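PDB 3PGB: amine oxidase from Emericella nidulans, which probably oxidises primary amines, using a copper ion and a topaquinone cofactor. Local coordinates for residues Ala62-Val67 with Ser353-Phe358; Gly363-Asp368 with Leu377-Leu382. All coordinates share one frame; numbering follows the deposited sequence.

In the fold
Contacts 1 and 2 follow one another along neighbouring antiparallel strands of the copper amine oxidase enzyme domain, their centres about 10 Å apart. Contact 1 joins the loop 62-67, which comes before helix 73-84 near the start of the modelled chain, to strand 352-359, 286 residues further on. Contact 2 then pairs strand 363-371 with strand 374-389 in a hairpin. Strands 352-359 and 363-371 are antiparallel neighbours; Tyr355 N lies 2.9 Å from Phe367 O, probably a hydrogen bond. The N-terminal loop is thereby tied through strand 352-359 to the buried hairpin, which in turn borders strand 532-542 with its calcium- and copper-binding residues.

Contact 1: residues Ala62-Val67 with Ser353-Phe358; sequences APKENV and SFYIAF
Tyr355 reaches from its strand into the bend of the loop Ala62-Val67, and its phenol end meets three loop residues in turn. Tyr355 OH touches Ala62 CB and Pro63 CD, both at 3.8 Å, and Lys64 CB at 3.5 Å. Lys64 O, in the ring plane at the edge, is 3.3 Å from Tyr355 OH, a long possible hydrogen bond that the geometry does not settle. Further back along the ring, the Asn66 and Tyr355 side chains pass each other running opposite ways. The amide plane stands 83° from the ring plane, and Asn66 ND2 sits at the ring edge, 3.7 Å from Tyr355 CD2. Asn66 CG, anti to the backbone N (chi1 -176°), is thereby set beside the same ring carbon. Asn66 ND2 gives a hydrogen bond to Ile356 O of 3.0 Å. The bond is fairly straight (159° at the hydrogen), and the acceptor lies near the amide plane. Asn66 is held at both ends of its amide: ND2 also bonds Arg344 O, and OD1 takes the N-H groups of Trp68 and Tyr69, which fixes which way round the amide is turned. Around this shell, Trp68 meets the Tyr355 ring edge-to-face and Tyr346 meets the ring obliquely, while Glu65 forms a salt bridge with Arg344. The arrangement is a loop laid over a beta strand, pinned by one inserted tyrosine and one asparagine-to-backbone bond; it joins the loop after strand 58-59 to strand 352-359, an inner strand paired with 346-349 and 363-371.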
loop_
_atom_site.group_PDB
_atom_site.type_symbol
_atom_site.label_atom_id
_atom_site.label_comp_id
_atom_site.label_asym_id
_atom_site.label_seq_id
_atom_site.Cartn_x
_atom_site.Cartn_y
_atom_site.Cartn_z
ATOM N N ALA A 62 30.009 -13.516 9.977
ATOM C CA ALA A 62 29.079 -13.108 11.031
ATOM C C ALA A 62 29.784 -13.149 12.381
ATOM O O ALA A 62 30.628 -14.019 12.602
ATOM C CB ALA A 62 27.859 -14.017 11.046
ATOM N N PRO A 63 29.453 -12.206 13.285
ATOM C CA PRO A 63 30.107 -12.168 14.603
ATOM C C PRO A 63 29.831 -13.394 15.478
ATOM O O PRO A 63 30.632 -13.711 16.357
ATOM C CB PRO A 63 29.528 -10.900 15.253
ATOM C CG PRO A 63 28.287 -10.622 14.519
ATOM C CD PRO A 63 28.494 -11.101 13.119
ATOM N N LYS A 64 28.713 -14.070 15.237
ATOM C CA LYS A 64 28.337 -15.257 15.997
ATOM C C LYS A 64 27.896 -16.369 15.054
ATOM O O LYS A 64 27.587 -16.108 13.891
ATOM C CB LYS A 64 27.187 -14.908 16.937
ATOM C CG LYS A 64 27.508 -13.812 17.931
ATOM C CD LYS A 64 28.485 -14.294 19.008
ATOM C CE LYS A 64 28.849 -13.164 19.967
ATOM N NZ LYS A 64 29.833 -13.591 20.998
ATOM N N GLU A 65 27.883 -17.608 15.546
ATOM C CA GLU A 65 27.328 -18.702 14.755
ATOM C C GLU A 65 25.827 -18.481 14.583
ATOM O O GLU A 65 25.191 -17.787 15.377
ATOM C CB GLU A 65 27.618 -20.062 15.397
ATOM C CG GLU A 65 29.058 -20.538 15.200
ATOM C CD GLU A 65 29.382 -20.877 13.749
ATOM O OE1 GLU A 65 28.436 -21.030 12.939
ATOM O OE2 GLU A 65 30.583 -21.000 13.422
ATOM N N ASN A 66 25.272 -19.046 13.515
ATOM C CA ASN A 66 23.836 -18.949 13.271
ATOM C C ASN A 66 23.167 -20.124 13.982
ATOM O O ASN A 66 23.110 -21.239 13.466
ATOM C CB ASN A 66 23.536 -18.939 11.769
ATOM C CG ASN A 66 22.057 -18.741 11.456
ATOM O OD1 ASN A 66 21.183 -19.104 12.239
ATOM N ND2 ASN A 66 21.777 -18.182 10.291
ATOM N N VAL A 67 22.660 -19.849 15.176
ATOM C CA VAL A 67 22.126 -20.877 16.051
ATOM C C VAL A 67 20.688 -21.300 15.698
ATOM O O VAL A 67 20.133 -22.184 16.360
ATOM C CB VAL A 67 22.178 -20.414 17.530
ATOM C CG1 VAL A 67 23.595 -20.033 17.919
ATOM C CG2 VAL A 67 21.223 -19.250 17.773
ATOM N N SER A 353 21.366 -5.365 9.771
ATOM C CA SER A 353 21.925 -6.716 9.717
ATOM C C SER A 353 20.914 -7.699 10.268
ATOM O O SER A 353 20.060 -7.321 11.077
ATOM C CB SER A 353 23.233 -6.813 10.510
ATOM O OG SER A 353 23.009 -6.660 11.902
ATOM N N PHE A 354 21.006 -8.954 9.832
ATOM C CA PHE A 354 20.125 -10.001 10.339
ATOM C C PHE A 354 20.615 -11.384 9.939
ATOM O O PHE A 354 21.433 -11.517 9.025
ATOM C CB PHE A 354 18.694 -9.793 9.831
ATOM C CG PHE A 354 18.569 -9.788 8.333
ATOM C CD1 PHE A 354 18.625 -8.606 7.627
ATOM C CD2 PHE A 354 18.394 -10.975 7.633
ATOM C CE1 PHE A 354 18.508 -8.597 6.248
ATOM C CE2 PHE A 354 18.279 -10.977 6.248
ATOM C CZ PHE A 354 18.330 -9.784 5.555
ATOM N N TYR A 355 20.105 -12.403 10.628
ATOM C CA TYR A 355 20.366 -13.801 10.279
ATOM C C TYR A 355 19.149 -14.398 9.590
ATOM O O TYR A 355 18.015 -14.080 9.933
ATOM C CB TYR A 355 20.677 -14.630 11.526
ATOM C CG TYR A 355 21.999 -14.319 12.195
ATOM C CD1 TYR A 355 22.147 -13.192 12.988
ATOM C CD2 TYR A 355 23.087 -15.164 12.056
ATOM C CE1 TYR A 355 23.348 -12.904 13.621
ATOM C CE2 TYR A 355 24.300 -14.890 12.682
ATOM C CZ TYR A 355 24.427 -13.758 13.466
ATOM O OH TYR A 355 25.632 -13.480 14.085
ATOM N N ILE A 356 19.399 -15.276 8.630
ATOM C CA ILE A 356 18.356 -16.004 7.921
ATOM C C ILE A 356 18.182 -17.380 8.563
ATOM O O ILE A 356 19.158 -18.062 8.874
ATOM C CB ILE A 356 18.731 -16.165 6.428
ATOM C CG1 ILE A 356 18.736 -14.797 5.738
ATOM C CG2 ILE A 356 17.786 -17.117 5.703
ATOM C CD1 ILE A 356 19.318 -14.838 4.331
ATOM N N ALA A 357 16.930 -17.767 8.778
ATOM C CA ALA A 357 16.588 -19.110 9.241
ATOM C C ALA A 357 15.526 -19.687 8.325
ATOM O O ALA A 357 14.840 -18.946 7.625
ATOM C CB ALA A 357 16.096 -19.069 10.667
ATOM N N PHE A 358 15.395 -21.009 8.322
ATOM C CA PHE A 358 14.471 -21.671 7.406
ATOM C C PHE A 358 14.048 -23.046 7.909
ATOM O O PHE A 358 14.897 -23.885 8.196
ATOM C CB PHE A 358 15.132 -21.814 6.033
ATOM C CG PHE A 358 14.170 -22.110 4.923
ATOM C CD1 PHE A 358 13.892 -23.415 4.554
ATOM C CD2 PHE A 358 13.552 -21.081 4.240
ATOM C CE1 PHE A 358 13.004 -23.688 3.522
ATOM C CE2 PHE A 358 12.666 -21.343 3.210
ATOM C CZ PHE A 358 12.396 -22.646 2.845
#

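Contact 2: residues Gly363-Asp368 with Leu377-Leu382; sequences GLSLFD and LYELGL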
loop_
_atom_site.group_PDB
_atom_site.type_symbol
_atom_site.label_atom_id
_atom_site.label_comp_id
_atom_site.label_asym_id
_atom_site.label_seq_id
_atom_site.Cartn_x
_atom_site.Cartn_y
_atom_site.Cartn_z
ATOM N N GLY A 363 8.876 -21.979 6.480
ATOM C CA GLY A 363 9.835 -21.489 5.502
ATOM C C GLY A 363 10.764 -20.453 6.099
ATOM O O GLY A 363 11.503 -20.749 7.028
ATOM N N LEU A 364 10.701 -19.231 5.575
ATOM C CA LEU A 364 11.679 -18.186 5.900
ATOM C C LEU A 364 11.418 -17.561 7.262
ATOM O O LEU A 364 10.273 -17.416 7.674
ATOM C CB LEU A 364 11.652 -17.090 4.826
ATOM C CG LEU A 364 12.642 -15.928 4.905
ATOM C CD1 LEU A 364 14.076 -16.411 4.975
ATOM C CD2 LEU A 364 12.437 -15.029 3.694
ATOM N N SER A 365 12.492 -17.182 7.940
ATOM C CA SER A 365 12.404 -16.478 9.213
ATOM C C SER A 365 13.655 -15.627 9.388
ATOM O O SER A 365 14.714 -15.971 8.856
ATOM C CB SER A 365 12.285 -17.493 10.339
ATOM O OG SER A 365 11.844 -16.882 11.528
ATOM N N LEU A 366 13.528 -14.513 10.106
ATOM C CA LEU A 366 14.661 -13.619 10.383
ATOM C C LEU A 366 14.921 -13.545 11.884
ATOM O O LEU A 366 13.981 -13.495 12.678
ATOM C CB LEU A 366 14.393 -12.206 9.850
ATOM C CG LEU A 366 14.457 -11.999 8.336
ATOM C CD1 LEU A 366 13.370 -12.786 7.630
ATOM C CD2 LEU A 366 14.344 -10.519 7.997
ATOM N N PHE A 367 16.197 -13.526 12.262
ATOM C CA PHE A 367 16.597 -13.431 13.663
ATOM C C PHE A 367 17.629 -12.329 13.879
ATOM O O PHE A 367 18.402 -11.999 12.989
ATOM C CB PHE A 367 17.181 -14.759 14.143
ATOM C CG PHE A 367 16.154 -15.826 14.371
ATOM C CD1 PHE A 367 15.792 -16.694 13.351
ATOM C CD2 PHE A 367 15.547 -15.965 15.610
ATOM C CE1 PHE A 367 14.838 -17.682 13.568
ATOM C CE2 PHE A 367 14.594 -16.949 15.832
ATOM C CZ PHE A 367 14.240 -17.808 14.818
ATOM N N ASP A 368 17.638 -11.779 15.084
ATOM C CA ASP A 368 18.609 -10.773 15.491
ATOM C C ASP A 368 18.714 -9.643 14.467
ATOM O O ASP A 368 19.811 -9.278 14.049
ATOM C CB ASP A 368 19.974 -11.437 15.735
ATOM C CG ASP A 368 20.945 -10.552 16.527
ATOM O OD1 ASP A 368 22.164 -10.820 16.451
ATOM O OD2 ASP A 368 20.511 -9.610 17.226
ATOM N N LEU A 377 14.533 -6.287 16.629
ATOM C CA LEU A 377 13.723 -7.506 16.625
ATOM C C LEU A 377 14.605 -8.739 16.815
ATOM O O LEU A 377 15.529 -8.978 16.035
ATOM C CB LEU A 377 12.963 -7.630 15.303
ATOM C CG LEU A 377 11.833 -6.628 15.015
ATOM C CD1 LEU A 377 11.843 -6.185 13.561
ATOM C CD2 LEU A 377 10.478 -7.214 15.385
ATOM N N TYR A 378 14.328 -9.514 17.860
ATOM C CA TYR A 378 15.012 -10.792 18.061
ATOM C C TYR A 378 14.586 -11.792 16.990
ATOM O O TYR A 378 15.395 -12.594 16.535
ATOM C CB TYR A 378 14.732 -11.368 19.464
ATOM C CG TYR A 378 15.241 -12.787 19.642
ATOM C CD1 TYR A 378 16.588 -13.041 19.878
ATOM C CD2 TYR A 378 14.379 -13.872 19.547
ATOM C CE1 TYR A 378 17.060 -14.335 20.029
ATOM C CE2 TYR A 378 14.842 -15.171 19.692
ATOM C CZ TYR A 378 16.183 -15.396 19.931
ATOM O OH TYR A 378 16.641 -16.688 20.072
ATOM N N GLU A 379 13.315 -11.736 16.602
ATOM C CA GLU A 379 12.729 -12.711 15.691
ATOM C C GLU A 379 11.557 -12.104 14.910
ATOM O O GLU A 379 10.718 -11.409 15.484
ATOM C CB GLU A 379 12.251 -13.941 16.475
ATOM C CG GLU A 379 11.667 -15.054 15.593
ATOM C CD GLU A 379 11.053 -16.201 16.386
ATOM O OE1 GLU A 379 10.692 -17.214 15.752
ATOM O OE2 GLU A 379 10.918 -16.093 17.632
ATOM N N LEU A 380 11.532 -12.363 13.602
ATOM C CA LEU A 380 10.436 -11.971 12.711
ATOM C C LEU A 380 10.201 -13.122 11.735
ATOM O O LEU A 380 11.130 -13.567 11.074
ATOM C CB LEU A 380 10.798 -10.693 11.949
ATOM C CG LEU A 380 9.773 -10.039 11.009
ATOM C CD1 LEU A 380 8.462 -9.711 11.708
ATOM C CD2 LEU A 380 10.365 -8.764 10.393
ATOM N N GLY A 381 8.980 -13.628 11.649
ATOM C CA GLY A 381 8.736 -14.766 10.759
ATOM C C GLY A 381 7.300 -15.217 10.633
ATOM O O GLY A 381 6.503 -15.045 11.547
ATOM N N LEU A 382 6.976 -15.791 9.479
ATOM C CA LEU A 382 5.661 -16.392 9.250
ATOM C C LEU A 382 5.392 -17.483 10.290
ATOM O O LEU A 382 6.284 -18.253 10.656
ATOM C CB LEU A 382 5.580 -16.980 7.837
ATOM C CG LEU A 382 4.271 -17.657 7.420
ATOM C CD1 LEU A 382 3.065 -16.723 7.601
ATOM C CD2 LEU A 382 4.374 -18.143 5.974
HETATM O O HOH W 1 8.187 -15.467 6.807
HETATM O O HOH W 2 9.608 -17.649 13.274
#
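Phe367 lies beside Glu379 on one face of the hairpin, the two side chains pointing the same way from a non-hydrogen-bonded pair. The Glu379 chain is extended, with CG anti to the backbone N (chi1 -178°), and it lies beside the ring, with Glu379 CG 3.5 Å from Phe367 CE2. Ring and carboxylate planes are only 19° apart. Tyr378 meets the same phenyl ring differently: Phe367 CD2 stands over one face of the phenol, 4.2 Å from Tyr378 CE2, in an offset edge-to-face pair with planes at 83°. Trp68 stacks on Phe367 and also bonds the hydroxyl of Tyr378, joining both rings to the N-terminal loop. On the other face, Leu366 CB and Leu380 CB touch at 4.4 Å, and both side chains reach Tyr490 of strand 486-492. Their backbones form a reciprocal pair: Leu366 N to Leu380 O at 2.8 Å and Leu380 N to Leu366 O at 2.9 Å. Asp368 N adds a bond to Tyr378 O of 2.8 Å. Where the strands separate, one water bridges Leu364 O and Leu382 N. A second water joins Ser365 OG to Glu379 OE1, at 2.9 Å from Ser365 OG. The other carboxylate oxygen of Glu379 forms a salt bridge with Lys539. The chemistry is thus split by face, Leu366 and Leu380 on one, Ser365, Phe367 and Glu379 on the other, with the Tyr378 ring coming in from the corner; the lysine and the water probably help stabilise Glu379 as the charged form within this buried setting.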